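Local coordinates for IMC sub-compartment protein ISP3 (Toxoplasma gondii, PDB 4CHJ), which is a pleckstrin-homology-fold protein of an inner membrane complex sub-compartment, from a family critical for replication of the parasite, at residues I28-Y42 with F128-F140. Sequence-based numbering, arbitrary orientation.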
# COMPACT_ATOMS: atom_id res chain seq x y z
N ILE A 28 -11.36 3.88 -7.90
CA ILE A 28 -10.25 4.83 -7.76
C ILE A 28 -10.26 5.84 -8.90
O ILE A 28 -10.03 5.51 -10.06
CB ILE A 28 -8.87 4.10 -7.71
CG1 ILE A 28 -8.85 3.04 -6.61
CG2 ILE A 28 -7.74 5.10 -7.48
CD1 ILE A 28 -9.25 3.57 -5.25
N GLN A 29 -10.58 7.08 -8.55
CA GLN A 29 -10.35 8.19 -9.44
C GLN A 29 -9.52 9.20 -8.69
O GLN A 29 -10.03 10.01 -7.89
CB GLN A 29 -11.68 8.81 -9.88
CG GLN A 29 -11.83 8.96 -11.38
CD GLN A 29 -13.25 9.31 -11.78
OE1 GLN A 29 -14.18 9.16 -10.98
NE2 GLN A 29 -13.43 9.78 -13.01
N VAL A 30 -8.21 9.11 -8.86
CA VAL A 30 -7.32 10.06 -8.28
C VAL A 30 -6.63 10.82 -9.40
O VAL A 30 -6.32 10.25 -10.46
CB VAL A 30 -6.29 9.39 -7.35
CG1 VAL A 30 -5.21 8.68 -8.14
CG2 VAL A 30 -5.69 10.43 -6.41
N SER A 31 -6.41 12.12 -9.17
CA SER A 31 -5.81 12.98 -10.17
C SER A 31 -4.38 12.54 -10.40
O SER A 31 -3.72 11.99 -9.49
CB SER A 31 -5.81 14.42 -9.70
OG SER A 31 -4.62 14.68 -8.99
N LYS A 32 -3.90 12.78 -11.62
CA LYS A 32 -2.52 12.56 -12.00
C LYS A 32 -1.58 13.45 -11.20
O LYS A 32 -0.50 13.04 -10.83
CB LYS A 32 -2.33 12.80 -13.49
CG LYS A 32 -1.03 12.26 -14.06
CD LYS A 32 -0.01 13.36 -14.24
CE LYS A 32 0.91 13.10 -15.41
NZ LYS A 32 1.83 14.24 -15.67
N GLU A 33 -2.00 14.68 -10.96
CA GLU A 33 -1.19 15.59 -10.17
C GLU A 33 -1.02 15.08 -8.76
O GLU A 33 0.06 15.16 -8.18
CB GLU A 33 -1.81 16.98 -10.13
CG GLU A 33 -1.68 17.76 -11.42
CD GLU A 33 -0.26 18.20 -11.71
OE1 GLU A 33 0.48 17.44 -12.35
OE2 GLU A 33 0.12 19.31 -11.29
N ALA A 34 -2.10 14.55 -8.20
CA ALA A 34 -2.05 13.99 -6.86
C ALA A 34 -1.13 12.79 -6.81
O ALA A 34 -0.30 12.69 -5.93
CB ALA A 34 -3.44 13.62 -6.40
N PHE A 35 -1.25 11.90 -7.79
CA PHE A 35 -0.35 10.74 -7.87
C PHE A 35 1.11 11.15 -7.99
O PHE A 35 2.00 10.55 -7.35
CB PHE A 35 -0.72 9.79 -9.04
CG PHE A 35 0.12 8.55 -9.07
CD1 PHE A 35 -0.17 7.48 -8.25
CD2 PHE A 35 1.27 8.50 -9.82
CE1 PHE A 35 0.65 6.36 -8.21
CE2 PHE A 35 2.09 7.38 -9.81
CZ PHE A 35 1.77 6.32 -8.99
N ASP A 36 1.38 12.16 -8.83
CA ASP A 36 2.75 12.61 -9.10
C ASP A 36 3.40 13.17 -7.84
O ASP A 36 4.59 12.93 -7.57
CB ASP A 36 2.76 13.69 -10.19
CG ASP A 36 2.52 13.13 -11.57
OD1 ASP A 36 2.61 11.90 -11.76
OD2 ASP A 36 2.25 13.95 -12.48
N ASN A 37 2.62 13.96 -7.10
CA ASN A 37 3.04 14.42 -5.76
C ASN A 37 3.28 13.25 -4.77
O ASN A 37 4.36 13.11 -4.20
CB ASN A 37 1.99 15.37 -5.18
CG ASN A 37 2.38 15.89 -3.81
OD1 ASN A 37 3.43 16.53 -3.65
ND2 ASN A 37 1.56 15.59 -2.80
N TRP A 38 2.26 12.42 -4.57
CA TRP A 38 2.43 11.20 -3.82
C TRP A 38 3.75 10.52 -4.22
O TRP A 38 4.64 10.31 -3.37
CB TRP A 38 1.22 10.28 -4.03
CG TRP A 38 1.26 9.09 -3.14
CD1 TRP A 38 0.85 9.03 -1.85
CD2 TRP A 38 1.82 7.84 -3.45
NE1 TRP A 38 1.11 7.80 -1.33
CE2 TRP A 38 1.71 7.04 -2.30
CE3 TRP A 38 2.39 7.29 -4.60
CZ2 TRP A 38 2.14 5.72 -2.26
CZ3 TRP A 38 2.83 5.99 -4.56
CH2 TRP A 38 2.70 5.22 -3.40
N MET A 39 3.93 10.26 -5.50
CA MET A 39 5.08 9.49 -5.96
C MET A 39 6.41 10.15 -5.60
O MET A 39 7.36 9.47 -5.25
CB MET A 39 5.00 9.27 -7.47
CG MET A 39 6.03 8.28 -7.99
SD MET A 39 5.66 6.59 -7.51
CE MET A 39 7.23 5.81 -7.88
N ASN A 40 6.47 11.47 -5.70
CA ASN A 40 7.69 12.21 -5.39
C ASN A 40 8.06 12.14 -3.94
O ASN A 40 9.20 11.87 -3.59
CB ASN A 40 7.55 13.68 -5.79
CG ASN A 40 7.89 13.92 -7.24
OD1 ASN A 40 8.89 13.38 -7.76
ND2 ASN A 40 7.05 14.68 -7.94
N ARG A 41 7.07 12.41 -3.08
CA ARG A 41 7.23 12.25 -1.63
C ARG A 41 7.78 10.90 -1.17
O ARG A 41 8.72 10.85 -0.36
CB ARG A 41 5.92 12.51 -0.94
CG ARG A 41 5.64 13.98 -0.85
CD ARG A 41 4.55 14.27 0.13
NE ARG A 41 3.24 13.99 -0.45
CZ ARG A 41 2.35 13.16 0.07
NH1 ARG A 41 2.61 12.50 1.20
NH2 ARG A 41 1.17 13.02 -0.52
N TYR A 42 7.19 9.82 -1.67
CA TYR A 42 7.54 8.48 -1.16
C TYR A 42 8.79 7.90 -1.82
O TYR A 42 9.49 7.08 -1.22
CB TYR A 42 6.33 7.54 -1.26
CG TYR A 42 5.35 7.81 -0.13
CD1 TYR A 42 5.61 7.34 1.17
CD2 TYR A 42 4.24 8.63 -0.31
CE1 TYR A 42 4.77 7.65 2.23
CE2 TYR A 42 3.38 8.93 0.74
CZ TYR A 42 3.66 8.44 2.01
OH TYR A 42 2.81 8.73 3.05
N PHE A 128 -2.52 5.42 5.49
CA PHE A 128 -1.90 6.66 4.97
C PHE A 128 -2.57 7.86 5.56
O PHE A 128 -3.65 7.75 6.17
CB PHE A 128 -1.98 6.71 3.44
CG PHE A 128 -1.07 5.74 2.76
CD1 PHE A 128 -1.48 4.43 2.55
CD2 PHE A 128 0.25 6.08 2.50
CE1 PHE A 128 -0.62 3.51 2.01
CE2 PHE A 128 1.12 5.16 1.96
CZ PHE A 128 0.69 3.87 1.73
N LYS A 129 -1.92 9.02 5.41
CA LYS A 129 -2.25 10.18 6.22
C LYS A 129 -3.60 10.76 5.77
O LYS A 129 -4.31 11.37 6.56
CB LYS A 129 -1.13 11.22 6.15
CG LYS A 129 -1.37 12.44 7.02
CD LYS A 129 -0.21 13.45 6.98
CE LYS A 129 -0.51 14.66 7.86
NZ LYS A 129 0.61 15.65 7.82
N ASP A 130 -4.00 10.47 4.53
CA ASP A 130 -5.32 10.84 4.01
C ASP A 130 -5.76 9.89 2.88
O ASP A 130 -4.98 9.04 2.44
CB ASP A 130 -5.30 12.29 3.50
CG ASP A 130 -4.33 12.49 2.34
OD1 ASP A 130 -4.10 11.54 1.57
OD2 ASP A 130 -3.79 13.60 2.19
N ILE A 131 -6.97 10.09 2.39
CA ILE A 131 -7.62 9.16 1.47
C ILE A 131 -6.91 9.16 0.14
O ILE A 131 -6.71 8.11 -0.49
CB ILE A 131 -9.08 9.55 1.22
CG1 ILE A 131 -9.83 9.61 2.55
CG2 ILE A 131 -9.74 8.54 0.30
CD1 ILE A 131 -11.35 9.67 2.44
N THR A 132 -6.56 10.36 -0.29
CA THR A 132 -5.89 10.60 -1.53
C THR A 132 -4.61 9.81 -1.63
O THR A 132 -4.34 9.15 -2.65
CB THR A 132 -5.56 12.10 -1.62
OG1 THR A 132 -6.78 12.83 -1.84
CG2 THR A 132 -4.53 12.40 -2.74
N ASP A 133 -3.78 9.94 -0.61
CA ASP A 133 -2.55 9.17 -0.50
C ASP A 133 -2.79 7.66 -0.56
O ASP A 133 -2.04 6.93 -1.21
CB ASP A 133 -1.83 9.53 0.79
CG ASP A 133 -0.99 10.78 0.65
OD1 ASP A 133 -1.01 11.39 -0.45
OD2 ASP A 133 -0.27 11.14 1.60
N ALA A 134 -3.86 7.21 0.08
CA ALA A 134 -4.17 5.79 0.14
C ALA A 134 -4.53 5.34 -1.26
O ALA A 134 -4.06 4.32 -1.73
CB ALA A 134 -5.32 5.54 1.09
N GLN A 135 -5.31 6.16 -1.94
CA GLN A 135 -5.76 5.84 -3.28
C GLN A 135 -4.62 5.90 -4.30
O GLN A 135 -4.62 5.14 -5.26
CB GLN A 135 -6.91 6.76 -3.67
CG GLN A 135 -8.09 6.63 -2.72
CD GLN A 135 -9.37 7.23 -3.26
OE1 GLN A 135 -9.35 8.12 -4.11
NE2 GLN A 135 -10.50 6.77 -2.74
N CYS A 136 -3.62 6.72 -4.03
CA CYS A 136 -2.38 6.71 -4.82
C CYS A 136 -1.58 5.44 -4.62
O CYS A 136 -0.97 4.92 -5.56
CB CYS A 136 -1.50 7.90 -4.47
SG CYS A 136 -2.19 9.47 -5.04
N PHE A 137 -1.49 4.97 -3.38
CA PHE A 137 -0.71 3.78 -3.11
C PHE A 137 -1.42 2.62 -3.79
O PHE A 137 -0.79 1.80 -4.47
CB PHE A 137 -0.59 3.59 -1.62
CG PHE A 137 0.20 2.40 -1.22
CD1 PHE A 137 1.54 2.33 -1.50
CD2 PHE A 137 -0.39 1.35 -0.54
CE1 PHE A 137 2.28 1.22 -1.15
CE2 PHE A 137 0.35 0.24 -0.16
CZ PHE A 137 1.68 0.19 -0.46
N VAL A 138 -2.74 2.65 -3.76
CA VAL A 138 -3.53 1.65 -4.48
C VAL A 138 -3.18 1.62 -6.00
O VAL A 138 -2.97 0.55 -6.59
CB VAL A 138 -5.06 1.86 -4.25
CG1 VAL A 138 -5.88 0.94 -5.15
CG2 VAL A 138 -5.44 1.57 -2.80
N SER A 139 -3.06 2.80 -6.61
CA SER A 139 -2.77 2.89 -8.04
C SER A 139 -1.35 2.47 -8.32
O SER A 139 -1.08 1.81 -9.31
CB SER A 139 -3.01 4.30 -8.55
OG SER A 139 -4.40 4.52 -8.65
N PHE A 140 -0.44 2.84 -7.43
CA PHE A 140 0.95 2.44 -7.58
C PHE A 140 1.06 0.92 -7.51
O PHE A 140 1.75 0.30 -8.31
CB PHE A 140 1.80 3.09 -6.49
CG PHE A 140 3.14 2.46 -6.31
CD1 PHE A 140 4.07 2.48 -7.33
CD2 PHE A 140 3.47 1.83 -5.12
CE1 PHE A 140 5.31 1.89 -7.16
CE2 PHE A 140 4.70 1.25 -4.95
CZ PHE A 140 5.63 1.27 -5.97
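The indole of W38 has C136 CB and, toward the rim, F137 N on one face, C136 CB standing 3.5 Å from the centroid of the five-membered ring in a CH-pi contact; Y42 CD2 touches the rim of the opposite face, and the D133 carboxylate carbon stands at the indole edge. W38 CG, anti to the backbone N (chi1 -172°), swings this ring across to helix 131-140, where it enters as a knob among D133, C136, F137 and F140. W38 CZ2 meets F137 CD1 rim to rim at 3.5 Å. F140 CB touches W38 CZ3 obliquely at 3.6 Å. An indole edge points to the face of F128 in an offset edge-to-face pair, and F128 in turn directs its edge at the face of Y42, with planes at 83°, completing an aromatic cluster. F35 turns an edge to the backbone, F35 CE1 lying 3.4 Å from C136 O. Beside the cluster R41 grips D133 end-on: R41 NH2 reaches the syn lone pair of D133 OD1 at 2.7 Å and R41 NH1 reaches D133 OD2, which probably fixes the carboxylate's rotation. R41 NH1 also pairs with D46, while Y42 OH bonds to T47 O. Segments 32-42 and 131-140 cross at -83°, axes 9.4 Å apart; the contact packs helix 32-44 on the C-terminal helix of the PH fold, with W38, Y42 and F140 also resting on I64 of strand 57-65.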